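Local coordinates for protein putative poly(3-hydroxybutyrate) depolymerase LpqC (Bordetella parapertussis 12822, PDB 3D0K) that probably hydrolyses poly(3-hydroxybutyrate) or a related ester, as a putative depolymerase of the alpha/beta-hydrolase type, at residues A[96-100]-A[101-105]; A[64-67]-A[68-72]; A[243-246]-A[247-251]; A[278-281]-A[282-286]. All blocks are in the same frame, centred on the assembly; numbering follows the deposited sequence. Where two conformers were deposited one is given.

Contact 1 (A[96-100]-A[101-105]); sequences PGVES and YNNGR. With SO4 (sulfate ion), chain I.
Two backbone bonds fold the chain back on its own short helix: Asn103 N gives its hydrogen to Val98 O at 2.8 Å, and Arg105 N gives its own to Glu99 O at 2.9 Å. The first meets its carbonyl almost head-on, with a C=O...N angle of 172°, and the second arrives in the carbonyl plane. A third bond, Tyr101 N to Gly97 O at 3.4 Å, is weak. The hydroxyl Ser100 OG reaches back to Pro96 O at 2.7 Å, closing the entry to the turn, while at that same end Val98 N donates to O2 of the sulfate ion of chain I (2.7 Å). The helix-like bonds thus lengthen to spans of five and six residues as helix 97-100 runs out, and a type I beta turn from Tyr101 to Gly104 takes over. All this lies in the excursion between strand 84-89 and helix 122-133 of the alpha/beta-hydrolase sheet. With CG anti to its backbone N (chi1 178°), Tyr101 sends its ring into the interior, where OH is bonded to His61 O and Gln60 OE1 and the ring meets Phe153; the side chain also touches a probable nucleophile elbow. On the outer side the packing is slighter. Asn103 lies alongside Val98, pointing the same way, and its amide carbon CG comes within 3.3 Å of Val98 O, while Val98 crosses Asn102 at a slant. Further round, the second methylene of the arginine side chain, Arg105 CG, rests against Ser100 CA at 3.7 Å.

Contact 2 (A[64-67]-A[68-72]); sequences LRNG and ADYRD. With FMT (formic acid), chain K; SO4 (sulfate ion), chain G.
Asn66 occupies the N-cap position of helix 67-73 and touches both Asp69 and Tyr70 in its first turn, at the end of the loop that follows strand 56-60; in alpha/beta hydrolases the loop in this place commonly contributes to the oxyanion hole. Asn66 is the centre of an inverse gamma turn, and its side chain makes no capping bond. Instead, CG is placed between the backbone N and carbonyl carbon (chi1 56°), which sets the amide beside the Asp69 and Tyr70 side chains. Asn66 ND2 donates to Asp69 OD2 at 3.0 Å, nearly straight at 168°, with the oxygen in the amide plane and using its anti lone pair; amide and carboxylate planes are crossed at 87°. The other arm of the amide, Asn66 OD1, stands at the edge of the Tyr70 ring, 3.3 Å from CE2. Asn66 O accepts from Tyr70 N at 3.0 Å, and Gly67 O from Arg71 N at 2.9 Å. Beyond the ring, Tyr70 OH donates to O4 of the sulfate ion of chain G (2.6 Å), and Tyr70 also meets Phe73 edge to face. A formic acid molecule, probably from the crystallisation liquor like the sulfate, sits at the helix start: Ala68 N donates to its O2 at 3.2 Å, and Asp69 N makes a weak bond to its O1. Those amides would probably stabilise negative charge on the acid, whereas the nearby Asp69 carboxylate would oppose it.

Contact 3 (A[243-246]-A[247-251]); sequences HYYE and AGQRA
The guanidinium of Arg250 lays one face over Glu246 O, which sits 3.8 Å above its plane near the centre. The imidazole of His243 carries water 1 over the centre of one face, at 3.5 Å from the plane. The ring of Tyr245 has water 2 at its edge, in plane, and Gln249 NE2 comes to it obliquely, with ring and amide planes 60° apart. Water 2 links neighbouring turns, whereas water 1 spans about two. Water 1 donates to His243 O (2.8 Å) and accepts from Arg250 NH2 (2.6 Å); a bend at chi3 (-58°) folds the arginine's end back along the helix, where NH2 can reach this water. Water 2 is hydrogen-bonded to Tyr245 OH at 2.6 Å and takes a weak bond from Gln249 NE2; directly, the two side chains approach to 3.5 Å between Tyr245 OH and Gln249 NE2. Tyr245 and Gln249, like Glu246 and Arg250, lie on helix 237-255, in the crossover between the parallel strands 209-213 and 262-266 at the border of the sheet. On the inner flank of the same turn Tyr244 stacks with Tyr177 and Trp261 and meets His155 edge to face, while Tyr245 touches Ile210. Regular helical bonds run beneath: Gln249 N to Tyr245 O at 3.0 Å, and Arg250 N to Glu246 O at 2.9 Å. Ala247 CB nestles against His243 O and Tyr244 O.

Contact 4 (A[278-281]-A[282-286]); sequences QVCA and SLWFD
Trp284 and Cys280, one turn apart on helix 273-286, form a Cys sulfur-aromatic contact on the face that this helix turns to the hydrolase sheet. Starting from the backbone, Trp284 CB lies 3.4 Å from Cys280 O, the carbonyl that also accepts from Trp284 N. CG remains close to that oxygen. CD2, one of the two fusion atoms, is as near the sulfur as the carbonyl oxygen; beyond it, round the benzo ring, every atom lies close to Cys280 SG, the shortest distance being that of CZ3 at 3.6 Å. The sulfur stands 3.4 Å from the centroid of the six-membered ring and only 1° off its normal. Having SG anti to the backbone N (chi1 -170°) swings the thiol forward over that face. The indole reaches Thr170 and Ala168 of strand 168-172, meets the Tyr143 ring, and is flanked by Trp74. Phe285 follows behind: one face of its ring takes Trp284 CB, and its N bonds Ala281 O at 2.8 Å. On another side of the helix, Val279 and Leu283 run side by side, pointing the same way, with CG1 of the valine 4.0 Å from CD1 of the leucine.

Contacts 1 and 2 touch each other: Arg65 of contact 2 reaches into the turn of contact 1, with NH1 3.0 Å from Gly97 O and 3.7 Å from Tyr101 CB, although their centres are about 17 Å apart. Together they approach the probable Ser148-His271-Asp216 triad, near which Tyr70 and Asn102 lie. Contact 4 belongs to the helix that follows His271; its nearest atoms are about 7 Å from those of contact 2. Contact 3 stands apart, its centre about 30 Å from that of contact 2, on the opposite side of the chain's centre, and about 25 Å from that of contact 4. Bound sulfates touch contacts 1 and 2.

Contact 1 (A[96-100]-A[101-105])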
loop_
_atom_site.group_PDB
_atom_site.type_symbol
_atom_site.label_atom_id
_atom_site.label_comp_id
_atom_site.label_asym_id
_atom_site.label_seq_id
_atom_site.Cartn_x
_atom_site.Cartn_y
_atom_site.Cartn_z
ATOM N N PRO A 96 -14.633 8.028 5.383
ATOM C CA PRO A 96 -14.378 8.199 6.820
ATOM C C PRO A 96 -13.945 6.917 7.567
ATOM O O PRO A 96 -14.438 5.821 7.295
ATOM C CB PRO A 96 -15.735 8.729 7.350
ATOM C CG PRO A 96 -16.722 8.128 6.404
ATOM C CD PRO A 96 -16.079 8.101 5.062
ATOM N N GLY A 97 -13.017 7.083 8.514
ATOM C CA GLY A 97 -12.645 6.017 9.446
ATOM C C GLY A 97 -11.756 4.941 8.837
ATOM O O GLY A 97 -11.596 4.834 7.610
ATOM N N VAL A 98 -11.193 4.116 9.710
ATOM C CA VAL A 98 -10.483 2.921 9.273
ATOM C C VAL A 98 -11.408 1.992 8.440
ATOM O O VAL A 98 -10.912 1.226 7.628
ATOM C CB VAL A 98 -9.845 2.155 10.471
ATOM C CG1 VAL A 98 -8.848 3.076 11.232
ATOM C CG2 VAL A 98 -10.909 1.559 11.400
ATOM N N GLU A 99 -12.735 2.068 8.638
ATOM C CA GLU A 99 -13.657 1.201 7.893
ATOM C C GLU A 99 -13.565 1.417 6.381
ATOM O O GLU A 99 -13.652 0.448 5.603
ATOM C CB GLU A 99 -15.120 1.341 8.404
ATOM C CG GLU A 99 -15.295 0.800 9.856
ATOM C CD GLU A 99 -14.911 1.830 10.953
ATOM O OE1 GLU A 99 -15.190 1.501 12.126
ATOM O OE2 GLU A 99 -14.400 2.963 10.673
ATOM N N SER A 100 -13.368 2.678 5.953
ATOM C CA SER A 100 -13.435 2.997 4.531
ATOM C C SER A 100 -12.084 2.929 3.867
ATOM O O SER A 100 -12.005 2.711 2.643
ATOM C CB SER A 100 -13.983 4.424 4.297
ATOM O OG SER A 100 -15.217 4.629 4.988
ATOM N N TYR A 101 -11.034 3.219 4.624
ATOM C CA TYR A 101 -9.720 3.273 4.025
ATOM C C TYR A 101 -8.900 2.012 4.399
ATOM O O TYR A 101 -8.795 1.106 3.588
ATOM C CB TYR A 101 -8.966 4.578 4.415
ATOM C CG TYR A 101 -7.541 4.621 3.834
ATOM C CD1 TYR A 101 -7.334 4.460 2.457
ATOM C CD2 TYR A 101 -6.425 4.873 4.659
ATOM C CE1 TYR A 101 -6.052 4.530 1.917
ATOM C CE2 TYR A 101 -5.093 4.930 4.115
ATOM C CZ TYR A 101 -4.945 4.755 2.730
ATOM O OH TYR A 101 -3.664 4.801 2.195
ATOM N N ASN A 102 -8.314 1.995 5.609
ATOM C CA ASN A 102 -7.599 0.810 6.119
ATOM C C ASN A 102 -8.271 -0.550 5.786
ATOM O O ASN A 102 -7.579 -1.513 5.413
ATOM C CB ASN A 102 -7.430 0.816 7.653
ATOM C CG ASN A 102 -6.899 2.096 8.244
ATOM O OD1 ASN A 102 -6.145 2.040 9.268
ATOM N ND2 ASN A 102 -7.320 3.242 7.714
ATOM N N ASN A 103 -9.580 -0.659 6.054
ATOM C CA ASN A 103 -10.343 -1.911 5.948
ATOM C C ASN A 103 -11.077 -2.084 4.605
ATOM O O ASN A 103 -11.825 -3.077 4.406
ATOM C CB ASN A 103 -11.390 -2.057 7.086
ATOM C CG ASN A 103 -10.792 -1.938 8.508
ATOM O OD1 ASN A 103 -11.546 -1.918 9.517
ATOM N ND2 ASN A 103 -9.478 -1.835 8.605
ATOM N N GLY A 104 -10.877 -1.137 3.688
ATOM C CA GLY A 104 -11.305 -1.366 2.283
ATOM C C GLY A 104 -12.829 -1.322 2.024
ATOM O O GLY A 104 -13.286 -1.773 0.974
ATOM N N ARG A 105 -13.606 -0.783 2.954
ATOM C CA ARG A 105 -15.095 -0.824 2.834
ATOM C C ARG A 105 -15.584 -2.270 2.518
ATOM O O ARG A 105 -16.375 -2.476 1.582
ATOM C CB ARG A 105 -15.585 0.143 1.718
ATOM C CG ARG A 105 -15.932 1.510 2.172
ATOM C CD ARG A 105 -16.621 2.388 1.118
ATOM N NE ARG A 105 -18.030 2.116 1.080
ATOM C CZ ARG A 105 -18.691 1.621 0.037
ATOM N NH1 ARG A 105 -19.988 1.374 0.147
ATOM N NH2 ARG A 105 -18.072 1.376 -1.106
HETATM S S SO4 I . -11.161 5.904 13.066
HETATM O O1 SO4 I . -10.355 5.241 14.102
HETATM O O2 SO4 I . -11.849 4.893 12.259
HETATM O O3 SO4 I . -12.104 6.799 13.754
HETATM O O4 SO4 I . -10.270 6.716 12.227
#

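Contact 2 (A[64-67]-A[68-72])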
loop_
_atom_site.group_PDB
_atom_site.type_symbol
_atom_site.label_atom_id
_atom_site.label_comp_id
_atom_site.label_asym_id
_atom_site.label_seq_id
_atom_site.Cartn_x
_atom_site.Cartn_y
_atom_site.Cartn_z
ATOM N N LEU A 64 -3.434 10.255 8.378
ATOM C CA LEU A 64 -3.701 11.686 8.124
ATOM C C LEU A 64 -4.348 11.951 6.760
ATOM O O LEU A 64 -4.865 13.047 6.532
ATOM C CB LEU A 64 -2.407 12.493 8.246
ATOM C CG LEU A 64 -1.657 12.310 9.581
ATOM C CD1 LEU A 64 -0.314 13.065 9.523
ATOM C CD2 LEU A 64 -2.503 12.777 10.724
ATOM N N ARG A 65 -4.349 10.943 5.882
ATOM C CA ARG A 65 -4.913 11.058 4.530
ATOM C C ARG A 65 -4.178 12.140 3.712
ATOM O O ARG A 65 -4.763 12.786 2.844
ATOM C CB ARG A 65 -6.451 11.317 4.545
ATOM C CG ARG A 65 -7.291 10.390 5.465
ATOM C CD ARG A 65 -7.059 8.864 5.324
ATOM N NE ARG A 65 -8.039 8.113 6.163
ATOM C CZ ARG A 65 -9.335 7.943 5.864
ATOM N NH1 ARG A 65 -10.099 7.227 6.691
ATOM N NH2 ARG A 65 -9.865 8.471 4.741
ATOM N N ASN A 66 -2.896 12.318 4.007
ATOM C CA ASN A 66 -2.077 13.360 3.381
ATOM C C ASN A 66 -1.379 12.830 2.126
ATOM O O ASN A 66 -0.146 12.744 2.056
ATOM C CB ASN A 66 -1.101 13.958 4.426
ATOM C CG ASN A 66 -0.188 12.891 5.109
ATOM O OD1 ASN A 66 -0.545 11.708 5.268
ATOM N ND2 ASN A 66 1.014 13.322 5.476
ATOM N N GLY A 67 -2.170 12.445 1.119
ATOM C CA GLY A 67 -1.585 11.945 -0.109
ATOM C C GLY A 67 -0.632 12.916 -0.791
ATOM O O GLY A 67 0.344 12.493 -1.413
ATOM N N ALA A 68 -0.936 14.216 -0.728
ATOM C CA ALA A 68 -0.072 15.221 -1.380
ATOM C C ALA A 68 1.304 15.218 -0.737
ATOM O O ALA A 68 2.339 15.273 -1.417
ATOM C CB ALA A 68 -0.729 16.630 -1.353
ATOM N N ASP A 69 1.317 15.111 0.596
ATOM C CA ASP A 69 2.564 14.969 1.329
ATOM C C ASP A 69 3.332 13.722 0.921
ATOM O O ASP A 69 4.532 13.794 0.644
ATOM C CB ASP A 69 2.283 14.856 2.825
ATOM C CG ASP A 69 1.995 16.199 3.493
ATOM O OD1 ASP A 69 2.164 17.281 2.859
ATOM O OD2 ASP A 69 1.593 16.146 4.685
ATOM N N TYR A 70 2.648 12.571 0.894
ATOM C CA TYR A 70 3.323 11.322 0.483
ATOM C C TYR A 70 3.895 11.377 -0.940
ATOM O O TYR A 70 5.001 10.897 -1.222
ATOM C CB TYR A 70 2.385 10.150 0.655
ATOM C CG TYR A 70 2.505 9.611 2.035
ATOM C CD1 TYR A 70 3.451 8.649 2.323
ATOM C CD2 TYR A 70 1.753 10.140 3.091
ATOM C CE1 TYR A 70 3.596 8.129 3.628
ATOM C CE2 TYR A 70 1.905 9.669 4.413
ATOM C CZ TYR A 70 2.837 8.644 4.662
ATOM O OH TYR A 70 3.009 8.109 5.930
ATOM N N ARG A 71 3.138 12.005 -1.831
ATOM C CA ARG A 71 3.603 12.198 -3.208
ATOM C C ARG A 71 4.908 13.038 -3.179
ATOM O O ARG A 71 5.874 12.732 -3.868
ATOM C CB ARG A 71 2.488 12.872 -4.019
ATOM C CG ARG A 71 2.883 13.321 -5.462
ATOM C CD ARG A 71 3.582 14.719 -5.560
ATOM N NE ARG A 71 2.919 15.770 -4.780
ATOM C CZ ARG A 71 1.734 16.306 -5.062
ATOM N NH1 ARG A 71 1.262 17.239 -4.262
ATOM N NH2 ARG A 71 1.031 15.948 -6.153
ATOM N N ASP A 72 4.937 14.061 -2.333
ATOM C CA ASP A 72 6.138 14.945 -2.200
ATOM C C ASP A 72 7.353 14.160 -1.696
ATOM O O ASP A 72 8.502 14.421 -2.122
ATOM C CB ASP A 72 5.866 16.097 -1.232
ATOM C CG ASP A 72 4.964 17.205 -1.834
ATOM O OD1 ASP A 72 4.621 17.166 -3.022
ATOM O OD2 ASP A 72 4.592 18.120 -1.076
HETATM C C FMT K . -2.573 16.624 1.615
HETATM O O1 FMT K . -1.421 16.435 2.147
HETATM O O2 FMT K . -3.245 15.825 0.836
HETATM S S SO4 G . 1.628 8.443 9.195
HETATM O O1 SO4 G . 2.960 7.898 9.367
HETATM O O2 SO4 G . 0.708 7.750 10.077
HETATM O O3 SO4 G . 1.626 9.867 9.494
HETATM O O4 SO4 G . 1.242 8.271 7.790
#

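Contact 3 (A[243-246]-A[247-251])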
loop_
_atom_site.group_PDB
_atom_site.type_symbol
_atom_site.label_atom_id
_atom_site.label_comp_id
_atom_site.label_asym_id
_atom_site.label_seq_id
_atom_site.Cartn_x
_atom_site.Cartn_y
_atom_site.Cartn_z
ATOM N N HIS A 243 5.334 -10.363 14.308
ATOM C CA HIS A 243 4.220 -11.267 14.584
ATOM C C HIS A 243 3.581 -11.662 13.238
ATOM O O HIS A 243 3.321 -12.846 13.023
ATOM C CB HIS A 243 3.228 -10.569 15.504
ATOM C CG HIS A 243 2.082 -11.422 15.962
ATOM N ND1 HIS A 243 0.927 -11.571 15.222
ATOM C CD2 HIS A 243 1.896 -12.139 17.093
ATOM C CE1 HIS A 243 0.079 -12.358 15.875
ATOM N NE2 HIS A 243 0.642 -12.719 17.013
ATOM N N TYR A 244 3.323 -10.684 12.365
ATOM C CA TYR A 244 2.697 -10.955 11.056
ATOM C C TYR A 244 3.544 -11.886 10.193
ATOM O O TYR A 244 3.047 -12.882 9.622
ATOM C CB TYR A 244 2.443 -9.627 10.315
ATOM C CG TYR A 244 1.763 -9.749 8.980
ATOM C CD1 TYR A 244 0.455 -10.290 8.847
ATOM C CD2 TYR A 244 2.396 -9.226 7.829
ATOM C CE1 TYR A 244 -0.169 -10.349 7.560
ATOM C CE2 TYR A 244 1.762 -9.248 6.606
ATOM C CZ TYR A 244 0.489 -9.815 6.491
ATOM O OH TYR A 244 -0.114 -9.806 5.241
ATOM N N TYR A 245 4.815 -11.537 10.101
ATOM C CA TYR A 245 5.790 -12.354 9.398
ATOM C C TYR A 245 5.793 -13.820 9.861
ATOM O O TYR A 245 5.703 -14.730 9.055
ATOM C CB TYR A 245 7.178 -11.734 9.477
ATOM C CG TYR A 245 8.208 -12.543 8.721
ATOM C CD1 TYR A 245 8.260 -12.514 7.320
ATOM C CD2 TYR A 245 9.127 -13.344 9.401
ATOM C CE1 TYR A 245 9.235 -13.251 6.635
ATOM C CE2 TYR A 245 10.087 -14.103 8.703
ATOM C CZ TYR A 245 10.130 -14.030 7.344
ATOM O OH TYR A 245 11.073 -14.773 6.671
ATOM N N GLU A 246 5.855 -14.055 11.168
ATOM C CA GLU A 246 5.863 -15.439 11.665
ATOM C C GLU A 246 4.521 -16.147 11.401
ATOM O O GLU A 246 4.496 -17.359 11.111
ATOM C CB GLU A 246 6.256 -15.492 13.157
ATOM C CG GLU A 246 7.699 -15.001 13.459
ATOM C CD GLU A 246 7.815 -14.314 14.827
ATOM O OE1 GLU A 246 8.946 -14.099 15.329
ATOM O OE2 GLU A 246 6.758 -13.948 15.385
ATOM N N ALA A 247 3.420 -15.387 11.462
ATOM C CA ALA A 247 2.085 -15.940 11.214
ATOM C C ALA A 247 1.975 -16.430 9.770
ATOM O O ALA A 247 1.389 -17.486 9.508
ATOM C CB ALA A 247 0.998 -14.829 11.475
ATOM N N GLY A 248 2.548 -15.675 8.850
ATOM C CA GLY A 248 2.580 -16.068 7.434
ATOM C C GLY A 248 3.459 -17.311 7.225
ATOM O O GLY A 248 3.059 -18.261 6.526
ATOM N N GLN A 249 4.621 -17.320 7.873
ATOM C CA GLN A 249 5.544 -18.470 7.844
ATOM C C GLN A 249 4.810 -19.734 8.285
ATOM O O GLN A 249 4.877 -20.760 7.597
ATOM C CB GLN A 249 6.719 -18.217 8.791
ATOM C CG GLN A 249 8.092 -18.546 8.201
ATOM C CD GLN A 249 9.257 -17.890 9.001
ATOM O OE1 GLN A 249 9.082 -17.489 10.159
ATOM N NE2 GLN A 249 10.421 -17.778 8.371
ATOM N N ARG A 250 4.084 -19.636 9.402
ATOM C CA ARG A 250 3.359 -20.802 9.934
ATOM C C ARG A 250 2.181 -21.201 9.057
ATOM O O ARG A 250 1.970 -22.421 8.861
ATOM C CB ARG A 250 2.890 -20.598 11.355
ATOM C CG ARG A 250 4.061 -20.662 12.355
ATOM C CD ARG A 250 3.522 -20.706 13.769
ATOM N NE ARG A 250 2.689 -19.515 13.987
ATOM C CZ ARG A 250 3.133 -18.362 14.499
ATOM N NH1 ARG A 250 4.397 -18.248 14.894
ATOM N NH2 ARG A 250 2.299 -17.338 14.643
ATOM N N ALA A 251 1.432 -20.210 8.544
ATOM C CA ALA A 251 0.310 -20.512 7.636
ATOM C C ALA A 251 0.793 -21.281 6.410
ATOM O O ALA A 251 0.127 -22.226 5.957
ATOM C CB ALA A 251 -0.447 -19.206 7.187
HETATM O O HOH W 1 2.749 -14.835 14.852
HETATM O O HOH W 2 12.989 -16.128 7.877
#

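Contact 4 (A[278-281]-A[282-286])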
loop_
_atom_site.group_PDB
_atom_site.type_symbol
_atom_site.label_atom_id
_atom_site.label_comp_id
_atom_site.label_asym_id
_atom_site.label_seq_id
_atom_site.Cartn_x
_atom_site.Cartn_y
_atom_site.Cartn_z
ATOM N N GLN A 278 11.913 6.941 1.522
ATOM C CA GLN A 278 13.232 7.054 0.918
ATOM C C GLN A 278 14.050 5.759 1.062
ATOM O O GLN A 278 14.849 5.403 0.186
ATOM C CB GLN A 278 13.959 8.271 1.505
ATOM C CG GLN A 278 13.180 9.572 1.308
ATOM C CD GLN A 278 14.066 10.751 0.993
ATOM O OE1 GLN A 278 14.878 11.188 1.821
ATOM N NE2 GLN A 278 13.909 11.298 -0.225
ATOM N N VAL A 279 13.823 5.045 2.155
ATOM C CA VAL A 279 14.436 3.730 2.342
ATOM C C VAL A 279 13.899 2.742 1.331
ATOM O O VAL A 279 14.630 1.963 0.779
ATOM C CB VAL A 279 14.223 3.256 3.779
ATOM C CG1 VAL A 279 14.509 1.760 3.941
ATOM C CG2 VAL A 279 15.046 4.157 4.739
ATOM N N CYS A 280 12.579 2.734 1.153
ATOM C CA CYS A 280 11.929 1.862 0.173
ATOM C C CYS A 280 12.414 2.091 -1.267
ATOM O O CYS A 280 12.629 1.130 -2.011
ATOM C CB CYS A 280 10.400 2.015 0.264
ATOM S SG CYS A 280 9.576 0.714 -0.728
ATOM N N ALA A 281 12.565 3.368 -1.628
ATOM C CA ALA A 281 13.081 3.795 -2.926
ATOM C C ALA A 281 14.500 3.313 -3.092
ATOM O O ALA A 281 14.872 2.885 -4.182
ATOM C CB ALA A 281 13.026 5.279 -3.040
ATOM N N SER A 282 15.294 3.412 -2.016
ATOM C CA SER A 282 16.669 2.929 -2.054
ATOM C C SER A 282 16.728 1.408 -2.280
ATOM O O SER A 282 17.531 0.923 -3.056
ATOM C CB SER A 282 17.411 3.287 -0.738
ATOM O OG SER A 282 18.775 2.851 -0.802
ATOM N N LEU A 283 15.877 0.659 -1.590
ATOM C CA LEU A 283 15.897 -0.773 -1.689
ATOM C C LEU A 283 15.467 -1.213 -3.099
ATOM O O LEU A 283 16.084 -2.105 -3.689
ATOM C CB LEU A 283 14.976 -1.386 -0.621
ATOM C CG LEU A 283 15.529 -1.386 0.784
ATOM C CD1 LEU A 283 14.335 -1.615 1.757
ATOM C CD2 LEU A 283 16.712 -2.428 0.929
ATOM N N TRP A 284 14.443 -0.548 -3.647
ATOM C CA TRP A 284 13.868 -0.903 -4.935
ATOM C C TRP A 284 14.710 -0.420 -6.097
ATOM O O TRP A 284 14.855 -1.110 -7.106
ATOM C CB TRP A 284 12.483 -0.247 -5.081
ATOM C CG TRP A 284 11.369 -0.984 -4.431
ATOM C CD1 TRP A 284 11.371 -2.297 -4.001
ATOM C CD2 TRP A 284 10.064 -0.479 -4.191
ATOM N NE1 TRP A 284 10.129 -2.619 -3.486
ATOM C CE2 TRP A 284 9.305 -1.525 -3.601
ATOM C CE3 TRP A 284 9.437 0.771 -4.432
ATOM C CZ2 TRP A 284 7.937 -1.377 -3.288
ATOM C CZ3 TRP A 284 8.084 0.927 -4.043
ATOM C CH2 TRP A 284 7.354 -0.141 -3.505
ATOM N N PHE A 285 15.208 0.792 -6.001
ATOM C CA PHE A 285 15.843 1.375 -7.176
ATOM C C PHE A 285 17.331 1.551 -7.108
ATOM O O PHE A 285 17.967 1.616 -8.142
ATOM C CB PHE A 285 15.142 2.655 -7.583
ATOM C CG PHE A 285 13.685 2.448 -7.835
ATOM C CD1 PHE A 285 13.246 1.650 -8.904
ATOM C CD2 PHE A 285 12.751 2.963 -6.957
ATOM C CE1 PHE A 285 11.898 1.413 -9.110
ATOM C CE2 PHE A 285 11.368 2.734 -7.153
ATOM C CZ PHE A 285 10.933 1.960 -8.237
ATOM N N ASP A 286 17.890 1.623 -5.902
ATOM C CA ASP A 286 19.358 1.522 -5.739
ATOM C C ASP A 286 19.845 0.124 -5.357
ATOM O O ASP A 286 21.058 -0.119 -5.300
ATOM C CB ASP A 286 19.855 2.503 -4.684
ATOM C CG ASP A 286 19.732 3.933 -5.124
ATOM O OD1 ASP A 286 19.525 4.150 -6.330
ATOM O OD2 ASP A 286 19.899 4.841 -4.278
#